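Local coordinates for protein ParA (Salmonella enterica subsp. enterica serovar Newport str. SL317, PDB 3EZF) that probably binds and hydrolyses ATP to help segregate low-copy plasmids at cell division and, in its ADP-bound form, represses transcription of its own operon, at residues A133-V138 and T198-V203; D155-T161 and P207-D211. One frame throughout, in Å; residues are numbered along the deposited sequence.

Contact 1 (A133-V138 and T198-V203). Unlike the reference sequence in segment 198-203: V200 (reference Ile). With SO4 (sulfate ion), chain G.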
loop_
_atom_site.group_PDB
_atom_site.type_symbol
_atom_site.label_atom_id
_atom_site.label_comp_id
_atom_site.label_asym_id
_atom_site.label_seq_id
_atom_site.Cartn_x
_atom_site.Cartn_y
_atom_site.Cartn_z
ATOM N N ALA A 133 6.647 9.090 -16.376
ATOM C CA ALA A 133 6.533 8.762 -17.781
ATOM C C ALA A 133 5.827 9.898 -18.518
ATOM O O ALA A 133 6.257 10.314 -19.595
ATOM C CB ALA A 133 5.766 7.467 -17.947
ATOM N N HIS A 134 4.742 10.395 -17.933
ATOM C CA HIS A 134 3.993 11.493 -18.538
ATOM C C HIS A 134 4.814 12.762 -18.652
ATOM O O HIS A 134 4.766 13.428 -19.679
ATOM C CB HIS A 134 2.713 11.760 -17.748
ATOM C CG HIS A 134 1.606 10.808 -18.082
ATOM N ND1 HIS A 134 0.403 10.780 -17.402
ATOM C CD2 HIS A 134 1.513 9.861 -19.045
ATOM C CE1 HIS A 134 -0.375 9.863 -17.934
ATOM N NE2 HIS A 134 0.270 9.287 -18.936
ATOM N N ALA A 135 5.564 13.082 -17.597
ATOM C CA ALA A 135 6.433 14.259 -17.555
ATOM C C ALA A 135 7.494 14.166 -18.648
ATOM O O ALA A 135 7.561 15.021 -19.539
ATOM C CB ALA A 135 7.113 14.362 -16.182
ATOM N N LEU A 136 8.325 13.129 -18.569
ATOM C CA LEU A 136 9.377 12.913 -19.554
ATOM C C LEU A 136 8.842 13.108 -20.983
ATOM O O LEU A 136 9.501 13.699 -21.834
ATOM C CB LEU A 136 9.958 11.495 -19.386
ATOM C CG LEU A 136 10.774 11.247 -18.106
ATOM C CD1 LEU A 136 11.149 9.782 -17.944
ATOM C CD2 LEU A 136 12.019 12.098 -18.172
ATOM N N ARG A 137 7.621 12.639 -21.217
ATOM C CA ARG A 137 6.998 12.709 -22.532
ATOM C C ARG A 137 6.702 14.108 -23.041
ATOM O O ARG A 137 7.151 14.490 -24.119
ATOM C CB ARG A 137 5.700 11.891 -22.541
ATOM C CG ARG A 137 5.450 11.143 -23.829
ATOM C CD ARG A 137 4.997 12.044 -24.957
ATOM N NE ARG A 137 5.430 11.537 -26.268
ATOM C CZ ARG A 137 4.712 11.615 -27.383
ATOM N NH1 ARG A 137 3.506 12.164 -27.365
ATOM N NH2 ARG A 137 5.221 11.183 -28.516
ATOM N N VAL A 138 5.951 14.871 -22.266
ATOM C CA VAL A 138 5.561 16.198 -22.688
ATOM C C VAL A 138 6.514 17.291 -22.277
ATOM O O VAL A 138 6.225 18.463 -22.493
ATOM C CB VAL A 138 4.177 16.551 -22.137
ATOM C CG1 VAL A 138 3.207 15.411 -22.402
ATOM C CG2 VAL A 138 4.268 16.835 -20.649
ATOM N N THR A 198 -2.964 5.762 -22.567
ATOM C CA THR A 198 -3.348 6.588 -21.428
ATOM C C THR A 198 -3.781 7.989 -21.879
ATOM O O THR A 198 -4.093 8.195 -23.051
ATOM C CB THR A 198 -2.193 6.703 -20.406
ATOM O OG1 THR A 198 -2.668 7.373 -19.233
ATOM C CG2 THR A 198 -1.045 7.492 -20.982
ATOM N N ILE A 199 -3.815 8.943 -20.951
ATOM C CA ILE A 199 -4.209 10.310 -21.271
ATOM C C ILE A 199 -3.121 11.031 -22.058
ATOM O O ILE A 199 -3.343 12.117 -22.586
ATOM C CB ILE A 199 -4.477 11.124 -19.997
ATOM C CG1 ILE A 199 -3.220 11.126 -19.112
ATOM C CG2 ILE A 199 -5.671 10.550 -19.267
ATOM C CD1 ILE A 199 -3.274 12.084 -17.904
ATOM N N VAL A 200 -1.941 10.426 -22.114
ATOM C CA VAL A 200 -0.802 10.989 -22.829
ATOM C C VAL A 200 -0.387 9.994 -23.904
ATOM O O VAL A 200 0.315 9.020 -23.619
ATOM C CB VAL A 200 0.391 11.212 -21.880
ATOM C CG1 VAL A 200 1.612 11.644 -22.663
ATOM C CG2 VAL A 200 0.027 12.229 -20.827
ATOM N N PRO A 201 -0.804 10.234 -25.159
ATOM C CA PRO A 201 -0.482 9.356 -26.295
ATOM C C PRO A 201 0.909 8.693 -26.346
ATOM O O PRO A 201 1.016 7.514 -26.709
ATOM C CB PRO A 201 -0.750 10.242 -27.514
ATOM C CG PRO A 201 -0.664 11.642 -26.965
ATOM C CD PRO A 201 -1.357 11.508 -25.642
ATOM N N GLY A 202 1.972 9.399 -25.985
ATOM C CA GLY A 202 3.261 8.731 -26.055
ATOM C C GLY A 202 3.552 7.666 -25.002
ATOM O O GLY A 202 4.380 6.797 -25.236
ATOM N N VAL A 203 2.865 7.737 -23.860
ATOM C CA VAL A 203 3.050 6.833 -22.713
ATOM C C VAL A 203 2.005 5.721 -22.585
ATOM O O VAL A 203 0.853 6.004 -22.292
ATOM C CB VAL A 203 3.016 7.643 -21.397
ATOM C CG1 VAL A 203 3.128 6.715 -20.199
ATOM C CG2 VAL A 203 4.153 8.680 -21.381
HETATM S S SO4 G . 3.178 8.241 -30.233
HETATM O O1 SO4 G . 2.668 8.024 -31.598
HETATM O O2 SO4 G . 4.629 7.981 -30.203
HETATM O O3 SO4 G . 2.491 7.329 -29.299
HETATM O O4 SO4 G . 2.917 9.632 -29.830
#
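The imidazole of H134 lies flat against V200: the methyl CG2 of V200 stands over the middle of one ring face, 3.4 Å from the ring centroid and only 13° off the ring normal, a CH-pi contact. The two side chains run antiparallel, so the valine slides under the ring instead of meeting its rim. CG of H134 sits beside the backbone N and anti to the carbonyl carbon (chi1 -80°), which swings the ring off the helix and across to the loop. V203 borders the ring in its plane, CB being 3.6 Å from H134 CD2, and CB of T198 faces the NE2 side in the same plane, 3.9 Å from that nitrogen. I199 crosses at about a right angle and brings CG1 obliquely to CE1. T198 turns its hydroxyl to F163 O.

Within the P-loop NTPase fold, helix 129-138 follows the P-loop and connects strands 112-116 and 149-153; the type I turn V200-V203, closed by a backbone bond from V203 N to V200 O, leads into edge strand 203-206.

One turn on from H134, R137 runs alongside V200 and V203, packing CG 3.7 Å from V203 CG2, then bends at chi2 and lays its guanidinium over G202. The glycine CA stands 3.5 Å from R137 CZ, over the middle of the flat group. The polar end has its strongest partners outside the loop: NH2 forms a salt bridge with D146 and NE a hydrogen bond with L147 O. A sulfate ion, probably from the crystallisation liquor, takes a weak, bent hydrogen bond from R137 NH2 to its O4 (3.1 Å, 121°). Deeper in, A133 CB meets V203 CG1 at 3.5 Å, and both residues rest on I149 of strand 149-153.

Contact 2 (D155-T161 and P207-D211)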
loop_
_atom_site.group_PDB
_atom_site.type_symbol
_atom_site.label_atom_id
_atom_site.label_comp_id
_atom_site.label_asym_id
_atom_site.label_seq_id
_atom_site.Cartn_x
_atom_site.Cartn_y
_atom_site.Cartn_z
ATOM N N ASP A 155 2.730 -4.458 -9.923
ATOM C CA ASP A 155 2.331 -4.247 -8.541
ATOM C C ASP A 155 0.923 -4.799 -8.370
ATOM O O ASP A 155 0.001 -4.418 -9.098
ATOM C CB ASP A 155 2.334 -2.763 -8.216
ATOM C CG ASP A 155 1.819 -2.471 -6.834
ATOM O OD1 ASP A 155 1.766 -1.272 -6.456
ATOM O OD2 ASP A 155 1.463 -3.437 -6.126
ATOM N N PRO A 156 0.740 -5.722 -7.412
ATOM C CA PRO A 156 -0.586 -6.313 -7.172
ATOM C C PRO A 156 -1.694 -5.266 -6.953
ATOM O O PRO A 156 -2.814 -5.424 -7.447
ATOM C CB PRO A 156 -0.356 -7.185 -5.941
ATOM C CG PRO A 156 1.102 -7.623 -6.118
ATOM C CD PRO A 156 1.773 -6.342 -6.553
ATOM N N GLN A 157 -1.375 -4.192 -6.230
ATOM C CA GLN A 157 -2.347 -3.136 -5.940
ATOM C C GLN A 157 -2.809 -2.347 -7.149
ATOM O O GLN A 157 -3.817 -1.657 -7.085
ATOM C CB GLN A 157 -1.799 -2.169 -4.890
ATOM C CG GLN A 157 -1.956 -2.668 -3.464
ATOM C CD GLN A 157 -1.078 -3.865 -3.159
ATOM O OE1 GLN A 157 -1.115 -4.879 -3.858
ATOM N NE2 GLN A 157 -0.279 -3.754 -2.104
ATOM N N ALA A 158 -2.071 -2.439 -8.247
ATOM C CA ALA A 158 -2.442 -1.738 -9.470
ATOM C C ALA A 158 -2.478 -0.228 -9.287
ATOM O O ALA A 158 -3.234 0.473 -9.963
ATOM C CB ALA A 158 -3.795 -2.240 -9.967
ATOM N N SER A 159 -1.657 0.266 -8.368
ATOM C CA SER A 159 -1.576 1.697 -8.107
ATOM C C SER A 159 -1.535 2.389 -9.462
ATOM O O SER A 159 -2.436 3.138 -9.802
ATOM C CB SER A 159 -0.311 2.021 -7.304
ATOM O OG SER A 159 -0.201 1.180 -6.160
ATOM N N SER A 160 -0.498 2.113 -10.246
ATOM C CA SER A 160 -0.364 2.713 -11.573
ATOM C C SER A 160 -1.591 2.465 -12.445
ATOM O O SER A 160 -2.130 3.391 -13.054
ATOM C CB SER A 160 0.870 2.162 -12.290
ATOM O OG SER A 160 2.056 2.692 -11.734
ATOM N N THR A 161 -2.020 1.210 -12.502
ATOM C CA THR A 161 -3.181 0.812 -13.299
ATOM C C THR A 161 -4.320 1.845 -13.333
ATOM O O THR A 161 -5.100 1.881 -14.288
ATOM C CB THR A 161 -3.735 -0.544 -12.800
ATOM O OG1 THR A 161 -2.743 -1.558 -12.992
ATOM C CG2 THR A 161 -5.001 -0.929 -13.550
ATOM N N PRO A 207 -1.452 -2.928 -17.639
ATOM C CA PRO A 207 -2.167 -3.022 -16.362
ATOM C C PRO A 207 -1.874 -4.198 -15.418
ATOM O O PRO A 207 -1.316 -5.230 -15.813
ATOM C CB PRO A 207 -3.638 -2.957 -16.800
ATOM C CG PRO A 207 -3.615 -3.676 -18.134
ATOM C CD PRO A 207 -2.377 -3.097 -18.780
ATOM N N ALA A 208 -2.260 -3.998 -14.159
ATOM C CA ALA A 208 -2.104 -4.984 -13.098
ATOM C C ALA A 208 -3.490 -5.260 -12.497
ATOM O O ALA A 208 -4.479 -4.610 -12.853
ATOM C CB ALA A 208 -1.162 -4.454 -12.015
ATOM N N SER A 209 -3.557 -6.219 -11.582
ATOM C CA SER A 209 -4.813 -6.558 -10.936
ATOM C C SER A 209 -4.562 -7.000 -9.511
ATOM O O SER A 209 -3.421 -7.247 -9.126
ATOM C CB SER A 209 -5.508 -7.686 -11.679
ATOM O OG SER A 209 -6.640 -8.117 -10.947
ATOM N N ILE A 210 -5.630 -7.100 -8.726
ATOM C CA ILE A 210 -5.492 -7.549 -7.349
ATOM C C ILE A 210 -5.399 -9.068 -7.419
ATOM O O ILE A 210 -5.039 -9.734 -6.443
ATOM C CB ILE A 210 -6.704 -7.137 -6.475
ATOM C CG1 ILE A 210 -6.515 -7.630 -5.040
ATOM C CG2 ILE A 210 -7.977 -7.714 -7.054
ATOM C CD1 ILE A 210 -5.283 -7.052 -4.354
ATOM N N ASP A 211 -5.733 -9.602 -8.592
ATOM C CA ASP A 211 -5.682 -11.037 -8.825
ATOM C C ASP A 211 -4.235 -11.528 -8.904
ATOM O O ASP A 211 -3.894 -12.611 -8.380
ATOM C CB ASP A 211 -6.383 -11.398 -10.132
ATOM C CG ASP A 211 -7.762 -11.955 -9.909
ATOM O OD1 ASP A 211 -7.981 -12.547 -8.828
ATOM O OD2 ASP A 211 -8.618 -11.815 -10.816
#
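T161 reaches across to A208 with its hydroxyl: A208 N donates to T161 OG1 at 2.7 Å and 152°, the one hydrogen bond between the two loops. With OG1 beside the backbone N and anti to the carbonyl carbon (chi1 -63°), the hydroxyl faces the A208 amide while CG2 lies near both A208 O and P207 CB, 4.1 Å from the latter. OG1 is also hydrogen-bonded to D153 OD2, so the aspartate at the end of strand 149-153 and the A208 amide together fix its rotation.

This is the compact half. The methyl of A208 points into the other loop, its CB lying beside D155 O and T161 OG1 and 4.0 Å from A158 CB. The D155-A158 type I turn gives that methyl its bed, and D155 shapes the turn from within: OD2 accepts from Q157 N in an Asx turn, met well above the carboxylate plane, while OD1 is hydrogen-bonded to S159 OG at 3.2 Å. The D-P-Q sequence after the strand matches the Walker A' motif of ParA-type ATPases.

Beyond A208 the two loops meet without a conventional hydrogen bond. I210 CA offers a CA-H...O contact to P156 O at 3.4 Å. S209 turns away and caps the coming turn instead, OG accepting from D211 N at 2.9 Å and a nearly straight 170°. On this side the second subunit takes over: H258 of that subunit packs on P156 and Q157, and R293 of that subunit makes a salt bridge with D211.

The two loops leave the C-terminal ends of the adjacent parallel strands 149-153 and 203-206, with 207-211 running on into helix 212-216 and S160 OG reaching D254 at the end of strand 250-254.

Overall arrangement
Contacts 1 and 2 lie at opposite ends of the same pair of parallel strands, their centres about 19 Å apart. Strand 203-206 connects 198-203 directly to 207-211, while the chain leaving helix 129-138 passes through strand 149-153 to reach 155-161, so the segments alternate along the sequence without otherwise touching. Contact 1 is the more central, its centre about 9 Å from that of the chain against about 14 Å for contact 2. The sulfate sits at contact 1. Contact 2 is at the C-terminal ends of the strands, where P-loop ATPases hold their nucleotide, and there it also meets the second subunit, which contact 1 does not touch.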